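Local coordinates for uncharacterized protein (Pseudomonas aeruginosa, PDB 4NG2) that acts as the LasR-specific antiactivator QslA, binding the ligand-binding domain of LasR and disrupting its dimerization, thereby countering quorum-sensing activation, at residues W47-A51 and M89-A93. Numbering follows the deposited sequence.
Sequences WPVPA and MQKTA
A tryptophan indole donates to a helix carbonyl that already serves the helix: Trp47 NE1 lies 3.2 Å from Met89 O with an N-H...O angle of 149°, while Ala93 N reaches the same Met89 O at 3.3 Å. That oxygen is therefore a bifurcated acceptor, and it sits at the edge of the indole near the ring plane. The contact packs the strand-to-helix connection of this QslA-family domain onto helix 88-107: 47-51 links strand 43-46 to helix 52-66, and 89-93 is the first part of helix 88-107. Trp47, Val49 and Pro50 are extended (psi 144°, 160° and 132°), whereas Pro48 (-64/-22) turns the chain and Ala51 (-155/23) leads into helix 52-66. Register follows from the nearest CA pairs, Val49 with Met89 at 7.5 Å and Ala51 with Gln90 at 6.4 Å. Trp47 (chi1 -141°, chi2 -100°) reaches across, and its CZ2 packs 3.6 Å from Ala93 CB. Met89 points CA-to-CB toward the loop, and its bent side chain (chi1 -147°, chi2 and chi3 p) runs along it, bringing CE beside Pro48 and Val49; its SD is 5.5 Å from the centroid of the five-membered Trp47 ring, 53° off the normal, an oblique Met-aromatic contact. The two segments bury 323 Å² between them. Ala93 also packs on Ala54 and Ile55 of helix 52-66, for which Ala51 is the N-cap residue, so three parts of the fold meet here. Trp47, Pro48, Val49 and Thr92 also pack against the LasR chain, placing this junction at the antiactivator interface. Ala51 CB approaches Ala93 CB at 4.1 Å; Met89 CE lies 4.1 Å from Pro48 CB and 3.6 Å from Val49 CG1.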
loop_
_atom_site.group_PDB
_atom_site.type_symbol
_atom_site.label_atom_id
_atom_site.label_comp_id
_atom_site.label_asym_id
_atom_site.label_seq_id
_atom_site.Cartn_x
_atom_site.Cartn_y
_atom_site.Cartn_z
ATOM N N TRP E 47 9.378 -3.935 -9.653
ATOM C CA TRP E 47 9.726 -4.754 -8.487
ATOM C C TRP E 47 11.205 -4.601 -8.181
ATOM O O TRP E 47 12.012 -4.465 -9.096
ATOM C CB TRP E 47 9.410 -6.223 -8.737
ATOM C CG TRP E 47 8.853 -6.931 -7.552
ATOM C CD1 TRP E 47 9.525 -7.756 -6.684
ATOM C CD2 TRP E 47 7.501 -6.891 -7.099
ATOM N NE1 TRP E 47 8.672 -8.216 -5.718
ATOM C CE2 TRP E 47 7.419 -7.708 -5.954
ATOM C CE3 TRP E 47 6.348 -6.239 -7.547
ATOM C CZ2 TRP E 47 6.229 -7.881 -5.244
ATOM C CZ3 TRP E 47 5.170 -6.416 -6.847
ATOM C CH2 TRP E 47 5.115 -7.228 -5.712
ATOM N N PRO E 48 11.561 -4.600 -6.891
ATOM C CA PRO E 48 12.944 -4.362 -6.471
ATOM C C PRO E 48 13.906 -5.433 -6.960
ATOM O O PRO E 48 15.111 -5.183 -7.007
ATOM C CB PRO E 48 12.861 -4.385 -4.939
ATOM C CG PRO E 48 11.440 -3.980 -4.647
ATOM C CD PRO E 48 10.630 -4.610 -5.751
ATOM N N VAL E 49 13.387 -6.611 -7.285
ATOM C CA VAL E 49 14.219 -7.666 -7.825
ATOM C C VAL E 49 13.473 -8.321 -8.963
ATOM O O VAL E 49 12.251 -8.195 -9.044
ATOM C CB VAL E 49 14.560 -8.736 -6.765
ATOM C CG1 VAL E 49 15.054 -8.079 -5.496
ATOM C CG2 VAL E 49 13.357 -9.606 -6.480
ATOM N N PRO E 50 14.204 -9.022 -9.850
ATOM C CA PRO E 50 13.503 -9.753 -10.909
ATOM C C PRO E 50 12.606 -10.789 -10.255
ATOM O O PRO E 50 13.056 -11.514 -9.366
ATOM C CB PRO E 50 14.642 -10.423 -11.696
ATOM C CG PRO E 50 15.798 -10.479 -10.749
ATOM C CD PRO E 50 15.659 -9.271 -9.859
ATOM N N ALA E 51 11.353 -10.852 -10.684
ATOM C CA ALA E 51 10.371 -11.667 -10.005
ATOM C C ALA E 51 9.214 -12.111 -10.887
ATOM O O ALA E 51 8.134 -12.439 -10.363
ATOM C CB ALA E 51 9.835 -10.913 -8.772
ATOM N N MET E 89 10.541 -11.344 -0.877
ATOM C CA MET E 89 10.307 -10.594 -2.104
ATOM C C MET E 89 9.491 -11.391 -3.149
ATOM O O MET E 89 8.692 -10.831 -3.907
ATOM C CB MET E 89 11.639 -10.114 -2.686
ATOM C CG MET E 89 11.537 -8.797 -3.397
ATOM S SD MET E 89 11.808 -7.396 -2.316
ATOM C CE MET E 89 13.581 -7.409 -2.253
ATOM N N GLN E 90 9.666 -12.702 -3.185
ATOM C CA GLN E 90 8.849 -13.484 -4.086
ATOM C C GLN E 90 7.474 -13.697 -3.509
ATOM O O GLN E 90 6.494 -13.714 -4.236
ATOM C CB GLN E 90 9.493 -14.826 -4.371
ATOM C CG GLN E 90 10.695 -14.728 -5.244
ATOM C CD GLN E 90 11.285 -16.090 -5.459
ATOM O OE1 GLN E 90 11.995 -16.618 -4.587
ATOM N NE2 GLN E 90 10.966 -16.701 -6.611
ATOM N N LYS E 91 7.400 -13.883 -2.198
ATOM C CA LYS E 91 6.108 -14.099 -1.577
ATOM C C LYS E 91 5.211 -12.919 -1.919
ATOM O O LYS E 91 4.041 -13.094 -2.256
ATOM C CB LYS E 91 6.226 -14.268 -0.058
ATOM C CG LYS E 91 6.898 -15.552 0.399
ATOM C CD LYS E 91 7.145 -15.534 1.924
ATOM C CE LYS E 91 8.018 -16.717 2.377
ATOM N NZ LYS E 91 7.446 -18.020 1.982
ATOM N N THR E 92 5.747 -11.709 -1.850
ATOM C CA THR E 92 4.881 -10.563 -2.052
ATOM C C THR E 92 4.579 -10.375 -3.529
ATOM O O THR E 92 3.550 -9.819 -3.874
ATOM C CB THR E 92 5.415 -9.262 -1.392
ATOM O OG1 THR E 92 6.723 -8.960 -1.877
ATOM C CG2 THR E 92 5.484 -9.429 0.098
ATOM N N ALA E 93 5.461 -10.845 -4.404
ATOM C CA ALA E 93 5.168 -10.800 -5.830
ATOM C C ALA E 93 4.020 -11.743 -6.120
ATOM O O ALA E 93 3.120 -11.428 -6.903
ATOM C CB ALA E 93 6.385 -11.165 -6.649
#